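Local coordinates for uncharacterized protein (Deinococcus radiodurans, PDB 3GG7) that binds manganese and is probably a metal-dependent hydrolase of the TatD type, acting on ester bonds, at residues Q27-S32 and R50-T55; Y77-R82 and E114-R119; F167-T172 and K213-G218. All coordinates share one frame; numbering follows the deposited sequence. Where two conformers were deposited one is given.

In the fold
The three contacts are spread around a TIM-barrel-type chain of the TatD family, whose manganese ion is held by His7, His9, Glu86 and Asp196. Interaction 1 pairs strands 29-32 and 53-55; its Leu31 side chain lies about 5 Å from that of His7 and about 9 Å from the manganese. Interaction 2, at the surface and away from the metal, touches interaction 1 where Thr81 OG1 meets Thr55 O at 2.9 Å, a probable hydrogen bond. Interaction 3 lies beyond the chain's centre from interaction 2, their centres about 28 Å apart, and sets helix 212-223 against the end of strand 166-169; Pro171 comes within about 7 Å of the side chain of Asp196.

Interaction 1 (Q27-S32 and R50-T55); sequences QLTVLS and RPHVWT
Gln27, at the Schellman end of helix 16-25, covers one face of the His52 imidazole: its CA stands 3.8 Å from the ring centroid in a CH-pi contact. ND1 of that ring is hydrogen-bonded to Glu24. Leu28 adds its carbonyl O, 3.4 Å from His52 CB. Thr29 touches two rings with two branches. OG1 lies in the plane of the imidazole, at its CD2 edge; CG2, anti to the backbone N (OG1 chi1 -54°), sits over the centre of the Trp54 six-membered ring, 3.6 Å from its centroid. That indole is held in turn by NE1, which donates to Pro51 O. Val30 carries two parallel-strand bonds, N to His52 O and O from Trp54 N, both 2.9 Å, and packs CG2 against Val53 CG2. Leu31 brings CD1 to 3.5 Å from Trp54 O. Ser32 N donates to that same oxygen at 2.8 Å, and a water joins Ser32 OG to Thr55 OG1. In this beta-alpha-beta unit the backbone bonds thus set the parallel register, C-H groups over two ring faces and the NE1 bond hold the imidazole and indole in place, and water bridges the two hydroxyls.

Interaction 2 (Y77-R82 and E114-R119); sequences YLPETR and EDHGGR. With SO4 (sulfate ion), chain C.
A Schellman motif with Gly117 as its C-prime residue ends helix 99-115, and beside it the Arg119 side chain ties this turn to the 3-10 segment 78-80, where Leu78 lies against both Arg119 and His116. Arg119 NH2 donates almost straight to Leu78 O (3.0 Å, 170°), with the oxygen in the guanidinium plane but the nitrogen above the carbonyl plane. Its NE makes a weak bond to Thr81 O at 2.8 Å. NH1 is gripped twice, by His116 O at 2.8 Å and Gly118 O at 2.9 Å, which fixes the plane of the group. The bend of Arg119 at chi2 (-68°) brings its CD to 3.4 Å from Thr81 O. Leu78 CD1 packs 3.7 Å from Arg119 NE. An alanine in place of Arg119 would probably leave the carbonyls of Leu78, His116 and Gly118 without these donors and open a gap beside Leu78 CD1. Leu78 CG lies over one face of the His116 ring, while CD2 comes to 3.4 Å from His116 CD2. Pro79 CG approaches CE1 of the ring at 3.9 Å, and NE2 bonds to Asp75. At the start of the segment, Tyr77 OH donates to a sulfate, probably from the crystallisation liquor. Two connections leading into neighbouring parallel strands 83-88 and 119-124 thus meet as adjacent beta-alpha units do in a TIM-type barrel.

Interaction 3 (F167-T172 and K213-G218); sequences FSVGPT and KSVVEG
Val215 of helix 212-223 packs against the chain leaving strand 166-169, pointing its side chain at Val169, Gly170 and Pro171. Two apolar side-chain pairs form one part of the junction, and the two methyl branches divide the work. CG2, anti to the carbonyl carbon, lies over a face of the proline ring, 3.5 Å from Pro171 CD and 3.7 Å from Pro171 CG. CG1, anti to the backbone N (chi1 -175°), reaches the strand end instead, where it meets Val169 CG2 at 4.0 Å; the two valine side chains cross obliquely.

Contacts of methyl with backbone come next. The same CG1 is 3.4 Å from Val169 O, and CG2 is 3.4 Å from Pro171 N and 3.6 Å from Gly170 C, putting the fork of Val215 against the peptide groups where the strand ends and the chain passes through Gly170 to Pro171. Gly170 has no side chain, and a CB there would clash with Pro171 CD.

Polar groups make no hydrogen bond across this junction. Ser214 lies at its margin, its OG 4.4 Å from Pro171 CG and hydrogen-bonded to Asp211 O. Val215 also touches Thr193 of the adjoining strand 191-193, so it reaches two neighbouring strands at once. Such apolar packing of an outer helix against parallel strands, here at the end of one, is characteristic of the TIM-barrel folds to which TatD-type hydrolases belong.

Interaction 1 (Q27-S32 and R50-T55)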
ATOM      1  N   GLN A  27      -9.286   8.110 -15.780  1.00 23.49           N
ATOM      2  CA  GLN A  27     -10.051   7.101 -15.046  0.50 23.84           C
ATOM      3  C   GLN A  27      -9.118   6.047 -14.430  1.00 23.33           C
ATOM      4  O   GLN A  27      -9.340   4.828 -14.521  1.00 23.98           O
ATOM      5  CB  GLN A  27     -11.152   6.510 -15.927  0.50 24.52           C
ATOM      6  CG  GLN A  27     -11.993   7.623 -16.546  0.50 26.56           C
ATOM      7  CD  GLN A  27     -13.474   7.325 -16.629  0.50 30.14           C
ATOM      8  OE1 GLN A  27     -13.945   6.798 -17.624  0.50 32.47           O
ATOM      9  NE2 GLN A  27     -14.222   7.702 -15.585  0.50 31.74           N
ATOM     10  N   LEU A  28      -8.086   6.561 -13.758  1.00 22.56           N
ATOM     11  CA  LEU A  28      -7.052   5.756 -13.114  1.00 21.81           C
ATOM     12  C   LEU A  28      -7.381   5.712 -11.619  1.00 21.12           C
ATOM     13  O   LEU A  28      -7.417   6.749 -10.959  1.00 22.05           O
ATOM     14  CB  LEU A  28      -5.673   6.384 -13.372  1.00 22.52           C
ATOM     15  CG  LEU A  28      -4.454   5.503 -13.133  1.00 23.62           C
ATOM     16  CD1 LEU A  28      -3.224   6.062 -13.894  1.00 27.64           C
ATOM     17  CD2 LEU A  28      -4.152   5.353 -11.666  1.00 25.15           C
ATOM     18  N   THR A  29      -7.691   4.519 -11.116  1.00 20.64           N
ATOM     19  CA  THR A  29      -8.002   4.320  -9.715  1.00 20.07           C
ATOM     20  C   THR A  29      -6.755   4.341  -8.855  1.00 19.90           C
ATOM     21  O   THR A  29      -5.780   3.638  -9.126  1.00 21.05           O
ATOM     22  CB  THR A  29      -8.732   3.005  -9.505  1.00 20.26           C
ATOM     23  OG1 THR A  29      -9.879   2.971 -10.356  1.00 23.36           O
ATOM     24  CG2 THR A  29      -9.134   2.810  -8.042  1.00 21.67           C
ATOM     25  N   VAL A  30      -6.776   5.165  -7.813  1.00 19.38           N
ATOM     26  CA  VAL A  30      -5.646   5.284  -6.917  1.00 18.36           C
ATOM     27  C   VAL A  30      -6.042   5.077  -5.464  1.00 18.43           C
ATOM     28  O   VAL A  30      -7.111   5.518  -5.024  1.00 17.89           O
ATOM     29  CB  VAL A  30      -4.901   6.634  -7.060  1.00 17.97           C
ATOM     30  CG1 VAL A  30      -4.373   6.819  -8.488  1.00 19.23           C
ATOM     31  CG2 VAL A  30      -5.812   7.815  -6.673  1.00 20.86           C
ATOM     32  N   LEU A  31      -5.195   4.364  -4.732  1.00 16.81           N
ATOM     33  CA  LEU A  31      -5.297   4.314  -3.279  1.00 17.35           C
ATOM     34  C   LEU A  31      -4.380   5.389  -2.748  1.00 16.59           C
ATOM     35  O   LEU A  31      -3.171   5.251  -2.683  1.00 17.77           O
ATOM     36  CB  LEU A  31      -4.928   2.935  -2.706  1.00 18.31           C
ATOM     37  CG  LEU A  31      -5.209   2.818  -1.217  1.00 18.53           C
ATOM     38  CD1 LEU A  31      -6.719   2.636  -1.011  1.00 20.01           C
ATOM     39  CD2 LEU A  31      -4.392   1.648  -0.594  1.00 19.10           C
ATOM     40  N   SER A  32      -5.022   6.467  -2.317  1.00 16.50           N
ATOM     41  CA  SER A  32      -4.371   7.669  -1.816  1.00 16.96           C
ATOM     42  C   SER A  32      -4.095   7.457  -0.324  1.00 17.06           C
ATOM     43  O   SER A  32      -5.021   7.551   0.497  1.00 16.89           O
ATOM     44  CB  SER A  32      -5.323   8.853  -2.056  1.00 17.11           C
ATOM     45  OG  SER A  32      -4.815  10.079  -1.534  1.00 17.17           O
ATOM     46  N   ARG A  50     -14.323  13.005  -6.987  1.00 19.30           N
ATOM     47  CA  ARG A  50     -13.350  12.238  -7.733  1.00 18.73           C
ATOM     48  C   ARG A  50     -13.456  10.752  -7.334  1.00 18.16           C
ATOM     49  O   ARG A  50     -12.753  10.304  -6.419  1.00 17.94           O
ATOM     50  CB  ARG A  50     -11.928  12.783  -7.477  1.00 18.87           C
ATOM     51  CG  ARG A  50     -11.795  14.261  -7.829  1.00 20.78           C
ATOM     52  CD  ARG A  50     -10.322  14.686  -8.024  1.00 21.32           C
ATOM     53  NE  ARG A  50     -10.313  16.083  -8.473  1.00 23.50           N
ATOM     54  CZ  ARG A  50     -10.183  17.143  -7.687  1.00 25.01           C
ATOM     55  NH1 ARG A  50      -9.896  17.038  -6.393  1.00 26.02           N
ATOM     56  NH2 ARG A  50     -10.269  18.363  -8.244  1.00 27.52           N
ATOM     57  N   PRO A  51     -14.340   9.994  -8.014  1.00 18.83           N
ATOM     58  CA  PRO A  51     -14.647   8.617  -7.607  1.00 19.11           C
ATOM     59  C   PRO A  51     -13.514   7.642  -7.812  1.00 18.62           C
ATOM     60  O   PRO A  51     -13.586   6.556  -7.285  1.00 19.05           O
ATOM     61  CB  PRO A  51     -15.848   8.265  -8.490  1.00 20.13           C
ATOM     62  CG  PRO A  51     -15.618   9.027  -9.706  1.00 21.09           C
ATOM     63  CD  PRO A  51     -15.061  10.355  -9.249  1.00 19.15           C
ATOM     64  N   HIS A  52     -12.466   8.021  -8.548  1.00 17.56           N
ATOM     65  CA  HIS A  52     -11.272   7.167  -8.689  1.00 18.11           C
ATOM     66  C   HIS A  52     -10.253   7.379  -7.611  1.00 17.36           C
ATOM     67  O   HIS A  52      -9.258   6.654  -7.583  1.00 19.07           O
ATOM     68  CB  HIS A  52     -10.615   7.390 -10.034  1.00 18.91           C
ATOM     69  CG  HIS A  52     -11.426   6.845 -11.165  1.00 20.01           C
ATOM     70  ND1 HIS A  52     -12.421   7.577 -11.777  1.00 21.48           N
ATOM     71  CD2 HIS A  52     -11.476   5.605 -11.699  1.00 23.25           C
ATOM     72  CE1 HIS A  52     -13.013   6.811 -12.680  1.00 24.20           C
ATOM     73  NE2 HIS A  52     -12.451   5.619 -12.664  1.00 24.32           N
ATOM     74  N   VAL A  53     -10.472   8.321  -6.705  1.00 16.77           N
ATOM     75  CA  VAL A  53      -9.519   8.587  -5.631  1.00 16.63           C
ATOM     76  C   VAL A  53     -10.075   7.959  -4.347  1.00 16.80           C
ATOM     77  O   VAL A  53     -11.076   8.431  -3.809  1.00 16.12           O
ATOM     78  CB  VAL A  53      -9.323  10.109  -5.412  1.00 17.56           C
ATOM     79  CG1 VAL A  53      -8.376  10.352  -4.235  1.00 19.18           C
ATOM     80  CG2 VAL A  53      -8.761  10.783  -6.696  1.00 19.49           C
ATOM     81  N   TRP A  54      -9.442   6.885  -3.883  1.00 17.40           N
ATOM     82  CA  TRP A  54      -9.888   6.125  -2.711  1.00 16.84           C
ATOM     83  C   TRP A  54      -8.876   6.375  -1.605  1.00 17.43           C
ATOM     84  O   TRP A  54      -7.714   5.948  -1.693  1.00 17.30           O
ATOM     85  CB  TRP A  54      -9.913   4.633  -3.054  1.00 16.99           C
ATOM     86  CG  TRP A  54     -10.820   4.238  -4.196  1.00 17.93           C
ATOM     87  CD1 TRP A  54     -11.673   5.041  -4.914  1.00 20.41           C
ATOM     88  CD2 TRP A  54     -10.990   2.907  -4.727  1.00 19.35           C
ATOM     89  NE1 TRP A  54     -12.347   4.287  -5.847  1.00 20.35           N
ATOM     90  CE2 TRP A  54     -11.939   2.982  -5.757  1.00 20.10           C
ATOM     91  CE3 TRP A  54     -10.415   1.667  -4.423  1.00 21.97           C
ATOM     92  CZ2 TRP A  54     -12.328   1.866  -6.506  1.00 20.21           C
ATOM     93  CZ3 TRP A  54     -10.815   0.563  -5.151  1.00 20.42           C
ATOM     94  CH2 TRP A  54     -11.775   0.677  -6.181  1.00 21.57           C
ATOM     95  N   THR A  55      -9.306   7.049  -0.548  1.00 16.80           N
ATOM     96  CA  THR A  55      -8.376   7.540   0.468  1.00 17.24           C
ATOM     97  C   THR A  55      -8.271   6.542   1.639  1.00 17.11           C
ATOM     98  O   THR A  55      -9.291   6.001   2.137  1.00 17.58           O
ATOM     99  CB  THR A  55      -8.810   8.915   0.988  1.00 17.66           C
ATOM    100  OG1 THR A  55      -9.191   9.772  -0.100  1.00 16.75           O
ATOM    101  CG2 THR A  55      -7.690   9.585   1.808  1.00 16.64           C
TER
HETATM  102  O   HOH W   1      -7.147  11.359  -1.241  1.00 17.97           O

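Interaction 2 (Y77-R82 and E114-R119)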
ATOM      1  N   TYR A  77     -11.261   8.571  13.019  1.00 20.32           N
ATOM      2  CA  TYR A  77     -11.623   8.581  11.613  1.00 20.15           C
ATOM      3  C   TYR A  77     -11.824   7.222  10.979  1.00 20.57           C
ATOM      4  O   TYR A  77     -12.350   7.153   9.876  1.00 19.97           O
ATOM      5  CB  TYR A  77     -10.543   9.311  10.822  1.00 20.26           C
ATOM      6  CG  TYR A  77     -10.352  10.780  11.164  1.00 18.98           C
ATOM      7  CD1 TYR A  77     -11.426  11.629  11.403  1.00 19.67           C
ATOM      8  CD2 TYR A  77      -9.090  11.308  11.218  1.00 17.83           C
ATOM      9  CE1 TYR A  77     -11.209  12.998  11.665  1.00 19.55           C
ATOM     10  CE2 TYR A  77      -8.856  12.643  11.460  1.00 18.81           C
ATOM     11  CZ  TYR A  77      -9.928  13.488  11.692  1.00 19.32           C
ATOM     12  OH  TYR A  77      -9.647  14.812  11.916  1.00 21.31           O
ATOM     13  N   LEU A  78     -11.487   6.151  11.687  1.00 20.70           N
ATOM     14  CA  LEU A  78     -11.615   4.808  11.143  1.00 21.78           C
ATOM     15  C   LEU A  78     -12.993   4.476  10.559  1.00 20.77           C
ATOM     16  O   LEU A  78     -13.065   3.825   9.538  1.00 21.81           O
ATOM     17  CB  LEU A  78     -11.165   3.782  12.180  1.00 22.23           C
ATOM     18  CG  LEU A  78     -10.775   2.364  11.776  1.00 25.64           C
ATOM     19  CD1 LEU A  78      -9.864   2.326  10.540  1.00 24.39           C
ATOM     20  CD2 LEU A  78     -10.148   1.718  12.999  1.00 25.27           C
ATOM     21  N   PRO A  79     -14.092   4.976  11.161  1.00 21.31           N
ATOM     22  CA  PRO A  79     -15.410   4.680  10.569  1.00 21.79           C
ATOM     23  C   PRO A  79     -15.647   5.262   9.173  1.00 22.21           C
ATOM     24  O   PRO A  79     -16.579   4.838   8.459  1.00 24.08           O
ATOM     25  CB  PRO A  79     -16.377   5.314  11.570  1.00 21.36           C
ATOM     26  CG  PRO A  79     -15.654   5.299  12.843  1.00 22.34           C
ATOM     27  CD  PRO A  79     -14.224   5.634  12.463  1.00 21.30           C
ATOM     28  N   GLU A  80     -14.817   6.213   8.761  1.00 21.11           N
ATOM     29  CA  GLU A  80     -14.990   6.885   7.475  1.00 21.21           C
ATOM     30  C   GLU A  80     -14.342   6.223   6.263  1.00 20.56           C
ATOM     31  O   GLU A  80     -14.437   6.743   5.146  1.00 20.34           O
ATOM     32  CB  GLU A  80     -14.480   8.317   7.582  1.00 20.90           C
ATOM     33  CG  GLU A  80     -15.248   9.109   8.623  1.00 21.83           C
ATOM     34  CD  GLU A  80     -14.774  10.527   8.759  1.00 23.87           C
ATOM     35  OE1 GLU A  80     -14.340  11.128   7.738  1.00 23.30           O
ATOM     36  OE2 GLU A  80     -14.821  11.044   9.899  1.00 24.71           O
ATOM     37  N   THR A  81     -13.666   5.099   6.453  1.00 19.99           N
ATOM     38  CA  THR A  81     -12.972   4.479   5.331  1.00 20.29           C
ATOM     39  C   THR A  81     -12.855   2.985   5.485  1.00 20.89           C
ATOM     40  O   THR A  81     -12.740   2.482   6.604  1.00 21.16           O
ATOM     41  CB  THR A  81     -11.554   5.106   5.088  1.00 21.40           C
ATOM     42  OG1 THR A  81     -10.969   4.504   3.924  1.00 20.16           O
ATOM     43  CG2 THR A  81     -10.644   4.916   6.287  1.00 21.44           C
ATOM     44  N   ARG A  82     -12.822   2.301   4.346  1.00 20.54           N
ATOM     45  CA  ARG A  82     -12.559   0.863   4.325  1.00 20.79           C
ATOM     46  C   ARG A  82     -11.076   0.555   4.156  1.00 19.82           C
ATOM     47  O   ARG A  82     -10.680  -0.615   4.209  1.00 19.46           O
ATOM     48  CB  ARG A  82     -13.421   0.165   3.267  1.00 22.19           C
ATOM     49  CG  ARG A  82     -13.077   0.356   1.844  1.00 22.56           C
ATOM     50  CD  ARG A  82     -14.201  -0.185   0.875  1.00 25.43           C
ATOM     51  NE  ARG A  82     -15.518   0.462   1.016  1.00 27.90           N
ATOM     52  CZ  ARG A  82     -16.692  -0.162   1.216  1.00 31.91           C
ATOM     53  NH1 ARG A  82     -16.780  -1.491   1.299  1.00 32.23           N
ATOM     54  NH2 ARG A  82     -17.807   0.540   1.351  1.00 34.84           N
ATOM     55  N   GLU A 114      -9.556  -4.474  13.835  1.00 27.37           N
ATOM     56  CA  GLU A 114     -10.386  -5.619  14.253  1.00 28.59           C
ATOM     57  C   GLU A 114     -11.683  -5.145  14.915  1.00 28.86           C
ATOM     58  O   GLU A 114     -12.782  -5.641  14.579  1.00 28.95           O
ATOM     59  CB  GLU A 114      -9.611  -6.545  15.187  1.00 28.76           C
ATOM     60  CG  GLU A 114     -10.430  -7.748  15.617  1.00 32.81           C
ATOM     61  CD  GLU A 114      -9.682  -8.719  16.495  1.00 37.90           C
ATOM     62  OE1 GLU A 114      -8.430  -8.841  16.385  1.00 43.86           O
ATOM     63  OE2 GLU A 114     -10.376  -9.397  17.286  1.00 42.81           O
ATOM     64  N   ASP A 115     -11.561  -4.150  15.795  1.00 29.08           N
ATOM     65  CA  ASP A 115     -12.700  -3.644  16.564  1.00 29.84           C
ATOM     66  C   ASP A 115     -13.774  -3.025  15.663  1.00 29.82           C
ATOM     67  O   ASP A 115     -14.952  -3.019  16.010  1.00 30.35           O
ATOM     68  CB  ASP A 115     -12.248  -2.586  17.581  1.00 30.45           C
ATOM     69  CG  ASP A 115     -11.516  -3.163  18.762  1.00 34.32           C
ATOM     70  OD1 ASP A 115     -11.624  -4.375  19.017  1.00 38.54           O
ATOM     71  OD2 ASP A 115     -10.825  -2.373  19.453  1.00 40.81           O
ATOM     72  N   HIS A 116     -13.365  -2.494  14.506  1.00 28.39           N
ATOM     73  CA  HIS A 116     -14.270  -1.852  13.566  1.00 28.06           C
ATOM     74  C   HIS A 116     -14.667  -2.778  12.417  1.00 27.98           C
ATOM     75  O   HIS A 116     -15.210  -2.329  11.408  1.00 28.50           O
ATOM     76  CB  HIS A 116     -13.643  -0.545  13.030  1.00 27.15           C
ATOM     77  CG  HIS A 116     -13.615   0.569  14.025  1.00 28.79           C
ATOM     78  ND1 HIS A 116     -14.569   1.565  14.046  1.00 30.10           N
ATOM     79  CD2 HIS A 116     -12.743   0.863  15.018  1.00 27.88           C
ATOM     80  CE1 HIS A 116     -14.288   2.419  15.011  1.00 29.68           C
ATOM     81  NE2 HIS A 116     -13.181   2.021  15.612  1.00 29.77           N
ATOM     82  N   GLY A 117     -14.392  -4.072  12.576  1.00 28.01           N
ATOM     83  CA  GLY A 117     -14.869  -5.100  11.648  1.00 27.57           C
ATOM     84  C   GLY A 117     -13.936  -5.445  10.499  1.00 27.15           C
ATOM     85  O   GLY A 117     -14.326  -6.110   9.538  1.00 28.42           O
ATOM     86  N   GLY A 118     -12.683  -5.013  10.607  1.00 25.53           N
ATOM     87  CA  GLY A 118     -11.665  -5.349   9.614  1.00 24.75           C
ATOM     88  C   GLY A 118     -11.552  -4.281   8.540  1.00 23.49           C
ATOM     89  O   GLY A 118     -12.524  -3.612   8.206  1.00 23.23           O
ATOM     90  N   ARG A 119     -10.342  -4.117   8.017  1.00 22.71           N
ATOM     91  CA  ARG A 119     -10.069  -3.157   6.938  1.00 21.50           C
ATOM     92  C   ARG A 119      -9.115  -3.764   5.913  1.00 21.78           C
ATOM     93  O   ARG A 119      -8.428  -4.768   6.188  1.00 22.47           O
ATOM     94  CB  ARG A 119      -9.426  -1.871   7.517  1.00 21.39           C
ATOM     95  CG  ARG A 119     -10.321  -1.058   8.447  1.00 20.62           C
ATOM     96  CD  ARG A 119     -11.467  -0.449   7.668  1.00 20.60           C
ATOM     97  NE  ARG A 119     -12.312   0.458   8.428  1.00 21.48           N
ATOM     98  CZ  ARG A 119     -13.353   0.087   9.169  1.00 22.73           C
ATOM     99  NH1 ARG A 119     -13.634  -1.201   9.363  1.00 23.80           N
ATOM    100  NH2 ARG A 119     -14.085   1.001   9.788  1.00 22.90           N
TER
HETATM  101  S   SO4 C 254     -12.865  16.586  12.649  1.00 30.91           S
HETATM  102  O1  SO4 C 254     -13.758  15.467  12.386  1.00 33.40           O
HETATM  103  O2  SO4 C 254     -12.621  17.336  11.414  1.00 34.39           O
HETATM  104  O3  SO4 C 254     -13.484  17.497  13.626  1.00 33.38           O
HETATM  105  O4  SO4 C 254     -11.630  16.031  13.201  1.00 32.24           O

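Interaction 3 (F167-T172 and K213-G218)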
ATOM      1  N   PHE A 167      -0.359  -8.497  -2.435  1.00 20.59           N
ATOM      2  CA  PHE A 167       0.851  -7.778  -2.764  1.00 20.61           C
ATOM      3  C   PHE A 167       0.577  -6.696  -3.762  1.00 20.92           C
ATOM      4  O   PHE A 167      -0.085  -6.954  -4.757  1.00 21.54           O
ATOM      5  CB  PHE A 167       1.909  -8.759  -3.334  1.00 21.69           C
ATOM      6  CG  PHE A 167       2.115  -9.942  -2.456  1.00 23.55           C
ATOM      7  CD1 PHE A 167       3.056  -9.897  -1.424  1.00 25.84           C
ATOM      8  CD2 PHE A 167       1.305 -11.059  -2.581  1.00 23.95           C
ATOM      9  CE1 PHE A 167       3.203 -10.958  -0.561  1.00 26.99           C
ATOM     10  CE2 PHE A 167       1.432 -12.127  -1.708  1.00 24.73           C
ATOM     11  CZ  PHE A 167       2.402 -12.081  -0.704  1.00 26.10           C
ATOM     12  N   SER A 168       1.094  -5.491  -3.519  1.00 20.36           N
ATOM     13  CA  SER A 168       1.083  -4.471  -4.533  1.00 20.19           C
ATOM     14  C   SER A 168       2.515  -4.230  -4.966  1.00 20.30           C
ATOM     15  O   SER A 168       3.405  -4.018  -4.159  1.00 21.42           O
ATOM     16  CB  SER A 168       0.348  -3.183  -4.069  1.00 19.19           C
ATOM     17  OG  SER A 168       0.911  -2.630  -2.885  1.00 20.41           O
ATOM     18  N   VAL A 169       2.728  -4.321  -6.270  1.00 21.19           N
ATOM     19  CA  VAL A 169       4.063  -4.352  -6.826  1.00 22.14           C
ATOM     20  C   VAL A 169       4.244  -3.140  -7.712  1.00 22.68           C
ATOM     21  O   VAL A 169       3.296  -2.699  -8.386  1.00 21.80           O
ATOM     22  CB  VAL A 169       4.347  -5.690  -7.591  1.00 23.53           C
ATOM     23  CG1 VAL A 169       4.079  -6.893  -6.696  1.00 22.95           C
ATOM     24  CG2 VAL A 169       3.533  -5.789  -8.860  1.00 25.43           C
ATOM     25  N   GLY A 170       5.452  -2.592  -7.690  1.00 23.00           N
ATOM     26  CA  GLY A 170       5.774  -1.355  -8.360  1.00 25.03           C
ATOM     27  C   GLY A 170       6.841  -1.462  -9.422  1.00 26.72           C
ATOM     28  O   GLY A 170       7.311  -2.561  -9.743  1.00 26.45           O
ATOM     29  N   PRO A 171       7.249  -0.317  -9.973  1.00 28.08           N
ATOM     30  CA  PRO A 171       8.219  -0.296 -11.073  1.00 30.36           C
ATOM     31  C   PRO A 171       9.563  -0.964 -10.782  1.00 32.09           C
ATOM     32  O   PRO A 171      10.133  -1.607 -11.673  1.00 33.40           O
ATOM     33  CB  PRO A 171       8.423   1.197 -11.307  1.00 30.05           C
ATOM     34  CG  PRO A 171       7.095   1.812 -10.922  1.00 29.39           C
ATOM     35  CD  PRO A 171       6.668   1.015  -9.724  1.00 28.55           C
ATOM     36  N   THR A 172      10.080  -0.823  -9.564  1.00 33.54           N
ATOM     37  CA  THR A 172      11.407  -1.371  -9.259  1.00 34.61           C
ATOM     38  C   THR A 172      11.342  -2.898  -9.212  1.00 34.54           C
ATOM     39  O   THR A 172      12.247  -3.575  -9.700  1.00 35.40           O
ATOM     40  CB  THR A 172      12.008  -0.798  -7.950  1.00 35.11           C
ATOM     41  OG1 THR A 172      11.210  -1.179  -6.825  1.00 38.69           O
ATOM     42  CG2 THR A 172      12.102   0.710  -8.008  1.00 34.66           C
ATOM     43  N   LYS A 213       1.471   2.169 -15.739  1.00 24.84           N
ATOM     44  CA  LYS A 213       1.500   1.513 -17.063  1.00 26.19           C
ATOM     45  C   LYS A 213       2.774   0.674 -17.231  1.00 25.85           C
ATOM     46  O   LYS A 213       2.721  -0.428 -17.792  1.00 25.85           O
ATOM     47  CB  LYS A 213       1.396   2.551 -18.189  1.00 26.12           C
ATOM     48  CG  LYS A 213       1.067   1.916 -19.544  1.00 28.89           C
ATOM     49  CD  LYS A 213       0.660   2.946 -20.581  1.00 32.35           C
ATOM     50  CE  LYS A 213       0.452   2.283 -21.939  1.00 35.04           C
ATOM     51  NZ  LYS A 213      -0.205   3.197 -22.945  1.00 37.79           N
ATOM     52  N   SER A 214       3.910   1.169 -16.740  1.00 26.57           N
ATOM     53  CA  SER A 214       5.164   0.401 -16.824  1.00 27.45           C
ATOM     54  C   SER A 214       5.191  -0.846 -15.950  1.00 27.22           C
ATOM     55  O   SER A 214       5.850  -1.828 -16.287  1.00 27.24           O
ATOM     56  CB  SER A 214       6.388   1.270 -16.569  1.00 27.97           C
ATOM     57  OG  SER A 214       6.473   1.718 -15.239  1.00 31.16           O
ATOM     58  N   VAL A 215       4.470  -0.834 -14.835  1.00 26.41           N
ATOM     59  CA  VAL A 215       4.362  -2.024 -14.019  1.00 27.29           C
ATOM     60  C   VAL A 215       3.536  -3.069 -14.759  1.00 27.07           C
ATOM     61  O   VAL A 215       3.870  -4.256 -14.719  1.00 26.88           O
ATOM     62  CB  VAL A 215       3.706  -1.730 -12.633  1.00 27.11           C
ATOM     63  CG1 VAL A 215       3.722  -2.985 -11.769  1.00 27.45           C
ATOM     64  CG2 VAL A 215       4.436  -0.586 -11.925  1.00 27.28           C
ATOM     65  N   VAL A 216       2.459  -2.645 -15.414  1.00 27.33           N
ATOM     66  CA  VAL A 216       1.601  -3.569 -16.160  1.00 28.09           C
ATOM     67  C   VAL A 216       2.401  -4.211 -17.303  1.00 29.22           C
ATOM     68  O   VAL A 216       2.338  -5.441 -17.533  1.00 28.61           O
ATOM     69  CB  VAL A 216       0.357  -2.848 -16.714  1.00 28.26           C
ATOM     70  CG1 VAL A 216      -0.313  -3.679 -17.820  1.00 28.96           C
ATOM     71  CG2 VAL A 216      -0.619  -2.555 -15.570  1.00 27.36           C
ATOM     72  N   GLU A 217       3.167  -3.370 -17.992  1.00 30.00           N
ATOM     73  CA  GLU A 217       4.070  -3.843 -19.045  1.00 31.72           C
ATOM     74  C   GLU A 217       5.091  -4.817 -18.465  1.00 31.61           C
ATOM     75  O   GLU A 217       5.337  -5.881 -19.049  1.00 31.61           O
ATOM     76  CB  GLU A 217       4.750  -2.666 -19.745  1.00 32.46           C
ATOM     77  CG  GLU A 217       3.760  -1.857 -20.593  1.00 36.79           C
ATOM     78  CD  GLU A 217       4.317  -0.540 -21.116  1.00 40.88           C
ATOM     79  OE1 GLU A 217       5.394  -0.105 -20.647  1.00 44.25           O
ATOM     80  OE2 GLU A 217       3.658   0.069 -21.997  1.00 45.44           O
ATOM     81  N   GLY A 218       5.659  -4.484 -17.306  1.00 31.36           N
ATOM     82  CA  GLY A 218       6.596  -5.389 -16.616  1.00 31.06           C
ATOM     83  C   GLY A 218       5.990  -6.745 -16.269  1.00 31.12           C
ATOM     84  O   GLY A 218       6.625  -7.799 -16.452  1.00 31.81           O
TER